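Local structure of cyclodipeptide synthase, BtCDPS (Bacillus thermoamylovorans, 6ZTU) at residues 46-51 / 226-231; 13-18 / 202-207. The protein probably joins two aminoacyl groups, which enzymes of its family usually take from charged tRNAs, into a cyclic dipeptide. One frame throughout, in Å; residues are numbered along the deposited sequence.

In the fold
Strand 223-229 ties the two contacts: it supplies one side of contact 1 and pairs antiparallel with edge strand 11-14, which leads into contact 2. Contact 1 lays helix 42-55 on one face of this strand; in contact 2 the turn after strand 11-14 packs against the start of helix 205-211. Their centres are about 16 Å apart. V13 N lies 2.9 Å from I227 O, a probable hydrogen bond between the two strands, while I227 CD1 packs at 3.6 Å on P203 CA. The side chains of L48 and W204 lie about 10 Å and 8 Å from a bound (2S)-hexane-1,2-diol. Each touches a residue of that pocket: L48 packs on I33, and W204 on F184.

Contact 1 of 2, residues 46-51 / 226-231; sequences HQLIDW and IILKQI
L228 sets its two methyl groups against helix 42-55, and each finds a different partner. CD1 of L228 meets CD2 of L48 at 3.6 Å, while CD2 of L228 approaches the benzo end of the W51 indole obliquely, 3.7 Å from CH2 and 3.8 Å from CZ3. W51 reaches so far because its CG stands anti to the backbone N (chi1 176°), which brings the benzo end of the ring up to the strand. This buried half is tight and wholly apolar. F10 helps to close it, touching L48 and L228 and meeting the W51 ring edge to face, while V12 of the edge strand packs on both W51 and L228. Helix 42-55 links parallel strands 28-32 and 58-63 as the helix of a beta-alpha-beta unit in the Rossmann-like sheet of the HUP clan, and here it reaches across to strand 223-229 near the sheet's edge. Toward solvent, beyond the end of that strand, the contact thins to a single polar link between two extended side chains. NE2 of Q230 donates to OE1 of Q47 at 3.0 Å, with a fairly straight N-H...O angle of 161°. The amide planes are steeply inclined, 73° apart: OE1 lies nearly in the plane of the Q230 amide, but the donor sits well above the carbonyl plane of Q47. A leucine in place of Q47 would probably leave the Q230 amide without this acceptor and set its exposed end free to turn.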
loop_
_atom_site.group_PDB
_atom_site.type_symbol
_atom_site.label_atom_id
_atom_site.label_comp_id
_atom_site.label_asym_id
_atom_site.label_seq_id
_atom_site.Cartn_x
_atom_site.Cartn_y
_atom_site.Cartn_z
ATOM N N HIS A 46 7.805 -12.119 -6.989
ATOM C CA HIS A 46 8.871 -12.995 -6.512
ATOM C C HIS A 46 10.123 -12.206 -6.149
ATOM O O HIS A 46 10.765 -12.478 -5.128
ATOM C CB HIS A 46 9.183 -14.062 -7.562
ATOM C CG HIS A 46 8.314 -15.279 -7.450
ATOM N ND1 HIS A 46 8.734 -16.441 -6.833
ATOM C CD2 HIS A 46 7.041 -15.506 -7.854
ATOM C CE1 HIS A 46 7.759 -17.334 -6.872
ATOM N NE2 HIS A 46 6.721 -16.791 -7.485
ATOM N N GLN A 47 10.483 -11.212 -6.965
ATOM C CA GLN A 47 11.655 -10.405 -6.651
ATOM C C GLN A 47 11.475 -9.682 -5.324
ATOM O O GLN A 47 12.388 -9.657 -4.495
ATOM C CB GLN A 47 11.912 -9.405 -7.773
ATOM C CG GLN A 47 12.440 -10.022 -9.051
ATOM C CD GLN A 47 13.080 -8.976 -9.936
ATOM O OE1 GLN A 47 12.486 -7.934 -10.197
ATOM N NE2 GLN A 47 14.300 -9.239 -10.390
ATOM N N LEU A 48 10.294 -9.092 -5.104
ATOM C CA LEU A 48 10.034 -8.389 -3.848
ATOM C C LEU A 48 10.218 -9.317 -2.656
ATOM O O LEU A 48 10.868 -8.961 -1.665
ATOM C CB LEU A 48 8.618 -7.815 -3.837
ATOM C CG LEU A 48 8.257 -6.663 -4.771
ATOM C CD1 LEU A 48 6.766 -6.396 -4.663
ATOM C CD2 LEU A 48 9.058 -5.421 -4.394
ATOM N N ILE A 49 9.658 -10.517 -2.746
ATOM C CA ILE A 49 9.655 -11.432 -1.614
ATOM C C ILE A 49 11.016 -12.095 -1.449
ATOM O O ILE A 49 11.484 -12.288 -0.326
ATOM C CB ILE A 49 8.514 -12.451 -1.783
ATOM C CG1 ILE A 49 7.160 -11.747 -1.600
ATOM C CG2 ILE A 49 8.648 -13.589 -0.789
ATOM C CD1 ILE A 49 5.973 -12.556 -2.068
ATOM N N ASP A 50 11.686 -12.431 -2.555
ATOM C CA ASP A 50 13.041 -12.978 -2.457
ATOM C C ASP A 50 13.984 -11.998 -1.772
ATOM O O ASP A 50 14.719 -12.367 -0.851
ATOM C CB ASP A 50 13.577 -13.332 -3.844
ATOM C CG ASP A 50 12.870 -14.520 -4.456
ATOM O OD1 ASP A 50 12.251 -15.296 -3.702
ATOM O OD2 ASP A 50 12.940 -14.676 -5.694
ATOM N N TRP A 51 13.981 -10.741 -2.220
ATOM C CA TRP A 51 14.803 -9.718 -1.588
ATOM C C TRP A 51 14.402 -9.504 -0.135
ATOM O O TRP A 51 15.265 -9.388 0.739
ATOM C CB TRP A 51 14.703 -8.407 -2.380
ATOM C CG TRP A 51 15.428 -7.241 -1.767
ATOM C CD1 TRP A 51 16.761 -6.947 -1.877
ATOM C CD2 TRP A 51 14.853 -6.207 -0.966
ATOM N NE1 TRP A 51 17.046 -5.796 -1.181
ATOM C CE2 TRP A 51 15.892 -5.319 -0.615
ATOM C CE3 TRP A 51 13.553 -5.940 -0.514
ATOM C CZ2 TRP A 51 15.675 -4.184 0.174
ATOM C CZ3 TRP A 51 13.338 -4.815 0.269
ATOM C CH2 TRP A 51 14.392 -3.948 0.606
ATOM N N ILE A 226 9.444 3.104 2.749
ATOM C CA ILE A 226 10.612 3.072 1.873
ATOM C C ILE A 226 10.180 2.918 0.428
ATOM O O ILE A 226 9.223 2.202 0.117
ATOM C CB ILE A 226 11.618 1.958 2.250
ATOM C CG1 ILE A 226 10.978 0.563 2.175
ATOM C CG2 ILE A 226 12.244 2.246 3.608
ATOM C CD1 ILE A 226 11.958 -0.545 2.421
ATOM N N ILE A 227 10.922 3.573 -0.462
ATOM C CA ILE A 227 10.784 3.389 -1.898
ATOM C C ILE A 227 11.787 2.337 -2.338
ATOM O O ILE A 227 12.977 2.433 -2.015
ATOM C CB ILE A 227 11.033 4.707 -2.653
ATOM C CG1 ILE A 227 10.061 5.795 -2.218
ATOM C CG2 ILE A 227 10.951 4.475 -4.167
ATOM C CD1 ILE A 227 10.539 7.193 -2.628
ATOM N N LEU A 228 11.314 1.337 -3.068
ATOM C CA LEU A 228 12.173 0.314 -3.646
ATOM C C LEU A 228 12.461 0.681 -5.094
ATOM O O LEU A 228 11.542 0.738 -5.920
ATOM C CB LEU A 228 11.514 -1.060 -3.577
ATOM C CG LEU A 228 11.048 -1.501 -2.196
ATOM C CD1 LEU A 228 10.416 -2.875 -2.314
ATOM C CD2 LEU A 228 12.220 -1.506 -1.230
ATOM N N LYS A 229 13.732 0.912 -5.401
ATOM C CA LYS A 229 14.156 1.152 -6.771
ATOM C C LYS A 229 15.005 -0.016 -7.252
ATOM O O LYS A 229 15.659 -0.690 -6.458
ATOM C CB LYS A 229 14.957 2.453 -6.872
ATOM C CG LYS A 229 14.183 3.692 -6.428
ATOM C CD LYS A 229 14.904 4.975 -6.846
ATOM C CE LYS A 229 15.348 4.910 -8.310
ATOM N NZ LYS A 229 15.991 6.187 -8.794
ATOM N N GLN A 230 14.997 -0.261 -8.557
ATOM C CA GLN A 230 15.912 -1.229 -9.152
ATOM C C GLN A 230 16.894 -0.495 -10.053
ATOM O O GLN A 230 16.483 0.338 -10.868
ATOM C CB GLN A 230 15.156 -2.292 -9.935
ATOM C CG GLN A 230 14.190 -3.056 -9.054
ATOM C CD GLN A 230 13.502 -4.192 -9.782
ATOM O OE1 GLN A 230 12.600 -3.970 -10.589
ATOM N NE2 GLN A 230 13.921 -5.417 -9.493
ATOM N N ILE A 231 18.184 -0.791 -9.891
ATOM C CA ILE A 231 19.242 -0.091 -10.608
ATOM C C ILE A 231 20.211 -1.119 -11.172
ATOM O O ILE A 231 20.315 -2.245 -10.680
ATOM C CB ILE A 231 19.988 0.925 -9.709
ATOM C CG1 ILE A 231 20.731 0.219 -8.568
ATOM C CG2 ILE A 231 19.019 1.965 -9.153
ATOM C CD1 ILE A 231 21.564 1.171 -7.695
#

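Contact 2 of 2, residues 13-18 / 202-207; sequences VPLSRN and RPWKLG
L15 is the one residue of 13-18 that carries this contact, setting both methyls against the backbone of G207 and CD2 also against the W204 indole. The apolar part is light: CD2 of L15 comes within 4.1 Å of CE3 of W204, an oblique approach to the benzo side of the ring. With CG anti to the backbone N (chi1 170°), the leucine places both methyls against the start of helix 205-211. M219 touches both L15 and W204 and so adds to the same apolar patch.

Packing on backbone does the rest. CD1 of L15 lies 3.9 Å from the carbonyl carbon of G207, and CD2 is 3.8 Å from its O. Under the first turn of the helix, the W204 ring presents one face to the chain, with G207 N 3.3 Å above the plane and over the ring centre. A beta carbon on G207 would come only 2.2 Å from CE3 of W204 and crowd L15 CD2 as well, so the close fit is consistent with a glycine at this position.

In fold terms, the contact joins the turn between edge strand 11-14 and helix 17-25 to the helix start that follows strand 196-200, with Y225 of strand 223-229 touching L15 and W204 alike. Both segments run into helices, and the residues just ahead of them, S16 and W204, occupy N-cap positions.

Among polar interactions, two lie beside the contact at the start of helix 17-25. S16 caps its helix through OG, which accepts from the backbone N of C19, and R17 forms a salt bridge with E20 of the same helix.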
loop_
_atom_site.group_PDB
_atom_site.type_symbol
_atom_site.label_atom_id
_atom_site.label_comp_id
_atom_site.label_asym_id
_atom_site.label_seq_id
_atom_site.Cartn_x
_atom_site.Cartn_y
_atom_site.Cartn_z
ATOM N N VAL A 13 15.165 3.852 -0.795
ATOM C CA VAL A 13 15.129 5.292 -0.536
ATOM C C VAL A 13 14.142 5.571 0.592
ATOM O O VAL A 13 12.926 5.465 0.381
ATOM C CB VAL A 13 14.754 6.080 -1.801
ATOM C CG1 VAL A 13 14.785 7.568 -1.500
ATOM C CG2 VAL A 13 15.741 5.772 -2.933
ATOM N N PRO A 14 14.603 5.908 1.792
ATOM C CA PRO A 14 13.680 6.099 2.914
ATOM C C PRO A 14 12.943 7.422 2.818
ATOM O O PRO A 14 13.452 8.410 2.284
ATOM C CB PRO A 14 14.610 6.085 4.131
ATOM C CG PRO A 14 15.857 6.741 3.593
ATOM C CD PRO A 14 15.999 6.158 2.192
ATOM N N LEU A 15 11.722 7.430 3.360
ATOM C CA LEU A 15 10.928 8.656 3.391
ATOM C C LEU A 15 11.537 9.691 4.332
ATOM O O LEU A 15 11.518 10.892 4.039
ATOM C CB LEU A 15 9.485 8.332 3.789
ATOM C CG LEU A 15 8.551 9.503 4.112
ATOM C CD1 LEU A 15 8.278 10.360 2.876
ATOM C CD2 LEU A 15 7.252 9.011 4.766
ATOM N N SER A 16 12.104 9.246 5.448
ATOM C CA SER A 16 12.716 10.140 6.419
ATOM C C SER A 16 13.881 9.417 7.078
ATOM O O SER A 16 14.101 8.224 6.859
ATOM C CB SER A 16 11.710 10.568 7.487
ATOM O OG SER A 16 11.392 9.444 8.298
ATOM N N ARG A 17 14.623 10.150 7.914
ATOM C CA ARG A 17 15.734 9.518 8.626
ATOM C C ARG A 17 15.239 8.500 9.645
ATOM O O ARG A 17 15.925 7.509 9.915
ATOM C CB ARG A 17 16.597 10.578 9.310
ATOM C CG ARG A 17 17.334 11.471 8.327
ATOM C CD ARG A 17 18.396 10.699 7.589
ATOM N NE ARG A 17 19.153 11.598 6.719
ATOM C CZ ARG A 17 20.077 11.202 5.855
ATOM N NH1 ARG A 17 20.371 9.913 5.732
ATOM N NH2 ARG A 17 20.699 12.100 5.103
ATOM N N ASN A 18 14.047 8.711 10.201
ATOM C CA ASN A 18 13.472 7.698 11.081
ATOM C C ASN A 18 13.133 6.430 10.304
ATOM O O ASN A 18 13.372 5.311 10.786
ATOM C CB ASN A 18 12.239 8.255 11.783
ATOM C CG ASN A 18 11.756 7.347 12.908
ATOM O OD1 ASN A 18 10.681 6.747 12.829
ATOM N ND2 ASN A 18 12.553 7.239 13.955
ATOM N N ARG A 202 6.954 3.719 -5.524
ATOM C CA ARG A 202 6.741 5.114 -5.852
ATOM C C ARG A 202 6.800 5.949 -4.588
ATOM O O ARG A 202 6.498 5.458 -3.495
ATOM C CB ARG A 202 5.392 5.306 -6.562
ATOM C CG ARG A 202 5.302 4.568 -7.905
ATOM C CD ARG A 202 5.838 5.382 -9.096
ATOM N NE ARG A 202 5.428 6.793 -9.058
ATOM C CZ ARG A 202 6.255 7.823 -9.233
ATOM N NH1 ARG A 202 7.555 7.614 -9.449
ATOM N NH2 ARG A 202 5.787 9.064 -9.185
ATOM N N PRO A 203 7.214 7.211 -4.688
ATOM C CA PRO A 203 7.177 8.097 -3.522
ATOM C C PRO A 203 5.756 8.265 -3.010
ATOM O O PRO A 203 4.775 8.083 -3.736
ATOM C CB PRO A 203 7.730 9.428 -4.052
ATOM C CG PRO A 203 8.421 9.092 -5.323
ATOM C CD PRO A 203 7.733 7.886 -5.893
ATOM N N TRP A 204 5.652 8.630 -1.741
ATOM C CA TRP A 204 4.372 8.915 -1.097
ATOM C C TRP A 204 4.361 10.392 -0.713
ATOM O O TRP A 204 4.890 10.775 0.338
ATOM C CB TRP A 204 4.178 7.989 0.106
ATOM C CG TRP A 204 2.900 8.202 0.867
ATOM C CD1 TRP A 204 1.677 8.568 0.363
ATOM C CD2 TRP A 204 2.730 8.074 2.278
ATOM N NE1 TRP A 204 0.757 8.668 1.384
ATOM C CE2 TRP A 204 1.380 8.372 2.570
ATOM C CE3 TRP A 204 3.588 7.719 3.330
ATOM C CZ2 TRP A 204 0.878 8.344 3.865
ATOM C CZ3 TRP A 204 3.078 7.687 4.616
ATOM C CH2 TRP A 204 1.743 8.014 4.873
ATOM N N LYS A 205 3.734 11.215 -1.567
ATOM C CA LYS A 205 3.758 12.668 -1.396
ATOM C C LYS A 205 3.100 13.102 -0.090
ATOM O O LYS A 205 3.617 13.980 0.612
ATOM C CB LYS A 205 3.066 13.339 -2.589
ATOM C CG LYS A 205 3.149 14.855 -2.633
ATOM C CD LYS A 205 4.468 15.387 -2.070
ATOM C CE LYS A 205 4.354 16.853 -1.683
ATOM N NZ LYS A 205 5.286 17.217 -0.582
ATOM N N LEU A 206 1.940 12.523 0.238
ATOM C CA LEU A 206 1.302 12.847 1.504
ATOM C C LEU A 206 2.201 12.471 2.671
ATOM O O LEU A 206 2.243 13.181 3.684
ATOM C CB LEU A 206 -0.048 12.133 1.606
ATOM C CG LEU A 206 -0.760 12.153 2.947
ATOM C CD1 LEU A 206 -0.932 13.568 3.481
ATOM C CD2 LEU A 206 -2.115 11.467 2.783
ATOM N N GLY A 207 2.945 11.367 2.537
ATOM C CA GLY A 207 3.885 11.002 3.580
ATOM C C GLY A 207 4.943 12.059 3.798
ATOM O O GLY A 207 5.337 12.329 4.936
#